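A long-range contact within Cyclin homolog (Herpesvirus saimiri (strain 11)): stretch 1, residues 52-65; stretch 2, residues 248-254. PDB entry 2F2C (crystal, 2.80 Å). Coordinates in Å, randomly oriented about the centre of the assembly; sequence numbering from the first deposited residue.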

ATOM      1  N   ARG A  52       5.599  27.659   7.925  1.00 69.05           N
ATOM      2  CA  ARG A  52       5.774  26.283   7.487  1.00 68.57           C
ATOM      3  C   ARG A  52       7.024  25.630   8.110  1.00 68.60           C
ATOM      4  O   ARG A  52       6.930  24.535   8.681  1.00 68.46           O
ATOM      5  N   THR A  53       8.173  26.311   8.035  1.00 68.09           N
ATOM      6  CA  THR A  53       9.439  25.736   8.512  1.00 67.94           C
ATOM      7  C   THR A  53       9.444  25.345  10.002  1.00 67.55           C
ATOM      8  O   THR A  53      10.011  24.310  10.374  1.00 67.54           O
ATOM      9  N   ILE A  54       8.838  26.179  10.846  1.00 66.88           N
ATOM     10  CA  ILE A  54       8.680  25.860  12.265  1.00 66.30           C
ATOM     11  C   ILE A  54       7.770  24.611  12.453  1.00 66.71           C
ATOM     12  O   ILE A  54       8.135  23.660  13.150  1.00 66.56           O
ATOM     13  N   LEU A  55       6.619  24.601  11.784  1.00 66.73           N
ATOM     14  CA  LEU A  55       5.635  23.555  11.960  1.00 66.86           C
ATOM     15  C   LEU A  55       6.145  22.215  11.473  1.00 67.39           C
ATOM     16  O   LEU A  55       5.884  21.178  12.087  1.00 67.77           O
ATOM     17  N   LEU A  56       6.872  22.231  10.362  1.00 67.69           N
ATOM     18  CA  LEU A  56       7.449  21.005   9.841  1.00 67.58           C
ATOM     19  C   LEU A  56       8.610  20.527  10.707  1.00 67.90           C
ATOM     20  O   LEU A  56       8.871  19.325  10.766  1.00 68.52           O
ATOM     21  N   THR A  57       9.290  21.463  11.381  1.00 67.94           N
ATOM     22  CA  THR A  57      10.329  21.139  12.363  1.00 67.56           C
ATOM     23  C   THR A  57       9.714  20.410  13.548  1.00 67.58           C
ATOM     24  O   THR A  57      10.259  19.435  14.035  1.00 67.97           O
ATOM     25  N   TRP A  58       8.561  20.865  13.996  1.00 67.67           N
ATOM     26  CA  TRP A  58       7.868  20.174  15.055  1.00 68.02           C
ATOM     27  C   TRP A  58       7.334  18.822  14.558  1.00 68.40           C
ATOM     28  O   TRP A  58       7.584  17.788  15.180  1.00 68.92           O
ATOM     29  N   MET A  59       6.616  18.816  13.436  1.00 68.46           N
ATOM     30  CA  MET A  59       6.079  17.569  12.874  1.00 68.57           C
ATOM     31  C   MET A  59       7.195  16.505  12.717  1.00 68.14           C
ATOM     32  O   MET A  59       7.017  15.318  13.056  1.00 66.85           O
ATOM     33  N   HIS A  60       8.353  16.962  12.230  1.00 68.13           N
ATOM     34  CA  HIS A  60       9.541  16.128  12.154  1.00 68.36           C
ATOM     35  C   HIS A  60       9.985  15.580  13.511  1.00 68.45           C
ATOM     36  O   HIS A  60      10.179  14.364  13.667  1.00 68.56           O
ATOM     37  N   LEU A  61      10.158  16.470  14.485  1.00 68.42           N
ATOM     38  CA  LEU A  61      10.591  16.042  15.812  1.00 68.65           C
ATOM     39  C   LEU A  61       9.696  14.912  16.305  1.00 69.01           C
ATOM     40  O   LEU A  61      10.171  13.900  16.821  1.00 68.91           O
ATOM     41  N   LEU A  62       8.398  15.105  16.104  1.00 69.66           N
ATOM     42  CA  LEU A  62       7.371  14.221  16.580  1.00 70.62           C
ATOM     43  C   LEU A  62       7.553  12.794  16.021  1.00 71.81           C
ATOM     44  O   LEU A  62       7.492  11.806  16.788  1.00 72.54           O
ATOM     45  N   CYS A  63       7.806  12.692  14.710  1.00 72.10           N
ATOM     46  CA  CYS A  63       8.056  11.409  14.058  1.00 72.58           C
ATOM     47  C   CYS A  63       9.376  10.791  14.506  1.00 72.89           C
ATOM     48  O   CYS A  63       9.440   9.597  14.795  1.00 73.55           O
ATOM     49  N   GLU A  64      10.420  11.604  14.561  1.00 72.85           N
ATOM     50  CA  GLU A  64      11.742  11.168  14.998  1.00 73.33           C
ATOM     51  C   GLU A  64      11.657  10.659  16.432  1.00 72.67           C
ATOM     52  O   GLU A  64      12.141   9.574  16.739  1.00 73.08           O
ATOM     53  N   SER A  65      11.019  11.435  17.304  1.00 72.05           N
ATOM     54  CA  SER A  65      10.917  11.091  18.723  1.00 71.09           C
ATOM     55  C   SER A  65      10.036   9.880  19.006  1.00 70.62           C
ATOM     56  O   SER A  65      10.357   9.075  19.876  1.00 70.35           O
ATOM     57  N   LEU A 248      20.396  23.195   7.244  1.00 71.92           N
ATOM     58  CA  LEU A 248      19.570  24.260   7.819  1.00 72.24           C
ATOM     59  C   LEU A 248      18.739  23.848   9.024  1.00 72.58           C
ATOM     60  O   LEU A 248      18.141  24.701   9.684  1.00 72.78           O
ATOM     61  N   TYR A 249      18.699  22.548   9.296  1.00 72.78           N
ATOM     62  CA  TYR A 249      17.928  21.995  10.396  1.00 73.30           C
ATOM     63  C   TYR A 249      18.378  22.546  11.757  1.00 73.91           C
ATOM     64  O   TYR A 249      19.586  22.664  12.027  1.00 73.95           O
ATOM     65  N   ASP A 250      17.412  22.890  12.610  1.00 74.37           N
ATOM     66  CA  ASP A 250      17.708  23.664  13.831  1.00 75.12           C
ATOM     67  C   ASP A 250      16.512  23.649  14.803  1.00 75.36           C
ATOM     68  O   ASP A 250      15.502  24.311  14.562  1.00 75.47           O
ATOM     69  N   LEU A 251      16.626  22.900  15.902  1.00 75.71           N
ATOM     70  CA  LEU A 251      15.547  22.861  16.896  1.00 75.96           C
ATOM     71  C   LEU A 251      15.375  24.205  17.613  1.00 76.36           C
ATOM     72  O   LEU A 251      14.278  24.539  18.048  1.00 76.88           O
ATOM     73  N   GLU A 252      16.446  24.985  17.702  1.00 76.40           N
ATOM     74  CA  GLU A 252      16.371  26.323  18.276  1.00 76.97           C
ATOM     75  C   GLU A 252      15.191  27.150  17.754  1.00 76.85           C
ATOM     76  O   GLU A 252      14.689  28.014  18.464  1.00 76.99           O
ATOM     77  N   ILE A 253      14.737  26.864  16.531  1.00 77.15           N
ATOM     78  CA  ILE A 253      13.715  27.694  15.842  1.00 77.10           C
ATOM     79  C   ILE A 253      12.261  27.548  16.330  1.00 77.26           C
ATOM     80  O   ILE A 253      11.434  28.418  16.049  1.00 77.16           O
ATOM     81  N   LEU A 254      11.952  26.453  17.024  1.00 77.41           N
ATOM     82  CA  LEU A 254      10.593  26.209  17.524  1.00 77.68           C
ATOM     83  C   LEU A 254      10.172  27.226  18.582  1.00 78.11           C
ATOM     84  O   LEU A 254      10.306  27.008  19.795  1.00 78.27           O
ATOM     85  OXT LEU A 254       9.676  28.302  18.232  1.00 78.65           O
TER

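The C-terminal tail of the chain, residues 248-254, lies along one side of the helix formed by residues 52-65, and the two bury 492 Å² without a single hydrogen bond between them. The fit is therefore one of shape. The backbones come closest at the end of the chain, where the CA atoms of Ile-54 and Leu-254 are 5.6 Å apart, and are wider at Thr-57 and Leu-251, 7.1 Å between CA atoms.

Thr-57 is the small residue around which the tail is moulded. Its CA-to-CB bond points toward the tail, and in the m rotamer its OG1 turns back along the helix to donate a hydrogen bond to Thr-53 O (2.8 Å). With the hydroxyl satisfied in this way, the side chain can accept apolar neighbours. Ile-253, pointing toward the helix (chi1 p, chi2 t), sets its CD1 3.5 Å from Thr-57 OG1 and 3.8 Å from Thr-53 O, so that the methyl covers this internal hydrogen bond. The same CD1 of Ile-253 lies 3.8 Å from Ile-54 CG1, and the tip of Ile-253 thus fills a shallow hollow bordered by Thr-53, Ile-54 and Thr-57.

Leu-254 makes the second bump, and it has the largest covered area of any residue in the contact. Its CA-to-CB bond runs sideways, but the mt rotamer brings the end of the side chain nearer the helix. Leu-254 CD2 rests 3.4 Å from Ile-54 O, 3.7 Å from Thr-57 CG2 and 3.8 Å from Trp-58 CB, and so settles against both backbone and side-chain atoms. Ile-54 CG2 adds a looser contact, 4.0 Å from Leu-254 CD2. Trp-58 offers little more than the base of its side chain here, because its t rotamer leads the indole away.

One turn further along the helix, Leu-251 (mt) also starts sideways and ends closer. Its CD2 reaches CD1 of Leu-61 (tp) at 3.9 Å and CG2 of Thr-57 at 4.1 Å, bridging the two helix residues.

Tyr-249 extends the contact past His-60 to Glu-64. With chi1 t, its ring approaches that of His-60, also t, at an oblique 65° between planes; the centroids are 5.7 Å apart and Tyr-249 CE1 is 4.0 Å from His-60 CD2. The imidazole is itself tethered within the helix by a weak hydrogen bond from His-60 NE2 to Glu-64 OE2 (3.5 Å). Beyond it, Tyr-249 OH comes only within 3.9 Å of Glu-64 OE1, leaving even this polar end in simple contact.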

ATOM      1  CB  ARG A  52       5.817  26.208   5.962  1.00 68.55           C
ATOM      2  CG  ARG A  52       5.720  24.796   5.393  1.00 68.45           C
ATOM      3  CD  ARG A  52       5.763  24.765   3.886  1.00 67.88           C
ATOM      4  NE  ARG A  52       5.859  23.415   3.339  1.00 65.79           N
ATOM      5  CZ  ARG A  52       6.971  22.870   2.858  1.00 65.22           C
ATOM      6  NH1 ARG A  52       8.113  23.545   2.874  1.00 64.36           N
ATOM      7  NH2 ARG A  52       6.939  21.634   2.364  1.00 64.92           N
ATOM      8  CB  THR A  53      10.637  26.670   8.219  1.00 68.24           C
ATOM      9  OG1 THR A  53      10.509  27.256   6.918  1.00 69.21           O
ATOM     10  CG2 THR A  53      11.935  25.861   8.126  1.00 67.60           C
ATOM     11  CB  ILE A  54       8.170  27.110  13.035  1.00 65.79           C
ATOM     12  CG1 ILE A  54       9.270  28.196  13.067  1.00 65.90           C
ATOM     13  CG2 ILE A  54       7.791  26.756  14.449  1.00 65.24           C
ATOM     14  CD1 ILE A  54       8.782  29.644  13.151  1.00 62.80           C
ATOM     15  CB  LEU A  55       4.366  23.917  11.221  1.00 66.64           C
ATOM     16  CG  LEU A  55       3.335  22.812  11.089  1.00 66.77           C
ATOM     17  CD1 LEU A  55       2.637  22.578  12.416  1.00 66.11           C
ATOM     18  CD2 LEU A  55       2.345  23.200   9.985  1.00 67.76           C
ATOM     19  CB  LEU A  56       7.874  21.172   8.386  1.00 67.25           C
ATOM     20  CG  LEU A  56       6.754  21.308   7.349  1.00 67.12           C
ATOM     21  CD1 LEU A  56       7.366  21.294   5.955  1.00 64.92           C
ATOM     22  CD2 LEU A  56       5.713  20.179   7.484  1.00 67.08           C
ATOM     23  CB  THR A  57      11.060  22.404  12.813  1.00 67.42           C
ATOM     24  OG1 THR A  57      11.906  22.857  11.752  1.00 68.07           O
ATOM     25  CG2 THR A  57      12.046  22.100  13.905  1.00 66.89           C
ATOM     26  CB  TRP A  58       6.756  21.061  15.585  1.00 68.34           C
ATOM     27  CG  TRP A  58       5.918  20.462  16.658  1.00 68.66           C
ATOM     28  CD1 TRP A  58       6.277  20.229  17.959  1.00 69.29           C
ATOM     29  CD2 TRP A  58       4.556  20.062  16.545  1.00 68.11           C
ATOM     30  NE1 TRP A  58       5.220  19.695  18.657  1.00 68.87           N
ATOM     31  CE2 TRP A  58       4.150  19.580  17.810  1.00 69.11           C
ATOM     32  CE3 TRP A  58       3.629  20.062  15.500  1.00 68.14           C
ATOM     33  CZ2 TRP A  58       2.863  19.098  18.050  1.00 70.11           C
ATOM     34  CZ3 TRP A  58       2.354  19.575  15.731  1.00 68.84           C
ATOM     35  CH2 TRP A  58       1.979  19.102  16.996  1.00 69.59           C
ATOM     36  CB  MET A  59       5.396  17.859  11.539  1.00 68.33           C
ATOM     37  CG  MET A  59       4.156  18.769  11.628  1.00 68.55           C
ATOM     38  SD  MET A  59       3.445  19.178   9.983  1.00 70.42           S
ATOM     39  CE  MET A  59       3.168  17.539   9.264  1.00 67.45           C
ATOM     40  CB  HIS A  60      10.704  16.856  11.495  1.00 68.02           C
ATOM     41  CG  HIS A  60      11.911  15.992  11.325  1.00 68.47           C
ATOM     42  ND1 HIS A  60      12.136  15.247  10.188  1.00 67.42           N
ATOM     43  CD2 HIS A  60      12.939  15.720  12.165  1.00 69.88           C
ATOM     44  CE1 HIS A  60      13.260  14.565  10.325  1.00 67.78           C
ATOM     45  NE2 HIS A  60      13.766  14.833  11.516  1.00 70.74           N
ATOM     46  CB  LEU A  61      10.575  17.199  16.805  1.00 67.80           C
ATOM     47  CG  LEU A  61      11.240  16.908  18.147  1.00 67.51           C
ATOM     48  CD1 LEU A  61      12.720  16.585  17.966  1.00 66.54           C
ATOM     49  CD2 LEU A  61      11.057  18.085  19.091  1.00 67.46           C
ATOM     50  CB  LEU A  62       6.034  14.813  16.176  1.00 70.37           C
ATOM     51  CG  LEU A  62       4.804  14.704  17.058  1.00 70.38           C
ATOM     52  CD1 LEU A  62       5.129  14.786  18.513  1.00 70.04           C
ATOM     53  CD2 LEU A  62       3.856  15.828  16.673  1.00 71.38           C
ATOM     54  CB  CYS A  63       8.061  11.568  12.548  1.00 72.67           C
ATOM     55  SG  CYS A  63       6.528  12.249  11.877  1.00 73.53           S
ATOM     56  CB  GLU A  64      12.709  12.353  14.918  1.00 73.41           C
ATOM     57  CG  GLU A  64      14.198  12.053  14.853  1.00 74.47           C
ATOM     58  CD  GLU A  64      15.041  13.339  14.889  1.00 75.83           C
ATOM     59  OE1 GLU A  64      14.864  14.163  15.826  1.00 79.13           O
ATOM     60  OE2 GLU A  64      15.883  13.554  13.977  1.00 78.69           O
ATOM     61  CB  SER A  65      10.438  12.293  19.537  1.00 71.26           C
ATOM     62  OG  SER A  65      11.267  13.423  19.276  1.00 71.97           O
ATOM     63  CB  LEU A 248      18.667  24.883   6.746  1.00 72.20           C
ATOM     64  CG  LEU A 248      19.101  26.252   6.203  1.00 72.14           C
ATOM     65  CD1 LEU A 248      20.614  26.414   6.166  1.00 71.39           C
ATOM     66  CD2 LEU A 248      18.495  26.501   4.828  1.00 72.03           C
ATOM     67  CB  TYR A 249      18.042  20.474  10.351  1.00 73.54           C
ATOM     68  CG  TYR A 249      17.378  19.782  11.497  1.00 73.58           C
ATOM     69  CD1 TYR A 249      16.001  19.556  11.495  1.00 72.54           C
ATOM     70  CD2 TYR A 249      18.122  19.355  12.596  1.00 73.04           C
ATOM     71  CE1 TYR A 249      15.380  18.924  12.565  1.00 72.56           C
ATOM     72  CE2 TYR A 249      17.515  18.719  13.658  1.00 73.48           C
ATOM     73  CZ  TYR A 249      16.143  18.506  13.636  1.00 73.34           C
ATOM     74  OH  TYR A 249      15.543  17.875  14.698  1.00 75.26           O
ATOM     75  CB  ASP A 250      18.095  25.115  13.458  1.00 74.81           C
ATOM     76  CG  ASP A 250      18.883  25.852  14.574  1.00 76.73           C
ATOM     77  OD1 ASP A 250      19.000  25.339  15.718  1.00 77.72           O
ATOM     78  OD2 ASP A 250      19.428  26.974  14.389  1.00 76.71           O
ATOM     79  CB  LEU A 251      15.719  21.699  17.888  1.00 75.55           C
ATOM     80  CG  LEU A 251      15.487  20.307  17.279  1.00 75.67           C
ATOM     81  CD1 LEU A 251      15.980  19.172  18.172  1.00 75.12           C
ATOM     82  CD2 LEU A 251      14.028  20.086  16.907  1.00 75.29           C
ATOM     83  CB  GLU A 252      17.688  27.083  18.065  1.00 76.68           C
ATOM     84  CG  GLU A 252      18.835  26.627  18.963  1.00 77.16           C
ATOM     85  CD  GLU A 252      20.207  27.111  18.491  1.00 78.24           C
ATOM     86  OE1 GLU A 252      20.498  27.001  17.273  1.00 80.57           O
ATOM     87  OE2 GLU A 252      21.012  27.597  19.332  1.00 78.58           O
ATOM     88  CB  ILE A 253      13.745  27.497  14.283  1.00 77.13           C
ATOM     89  CG1 ILE A 253      13.041  26.196  13.883  1.00 76.12           C
ATOM     90  CG2 ILE A 253      15.177  27.640  13.704  1.00 76.70           C
ATOM     91  CD1 ILE A 253      12.507  26.212  12.483  1.00 76.04           C
ATOM     92  CB  LEU A 254      10.467  24.802  18.096  1.00 77.26           C
ATOM     93  CG  LEU A 254      10.736  23.704  17.100  1.00 76.67           C
ATOM     94  CD1 LEU A 254      10.971  22.430  17.842  1.00 77.05           C
ATOM     95  CD2 LEU A 254       9.545  23.587  16.189  1.00 77.11           C
TER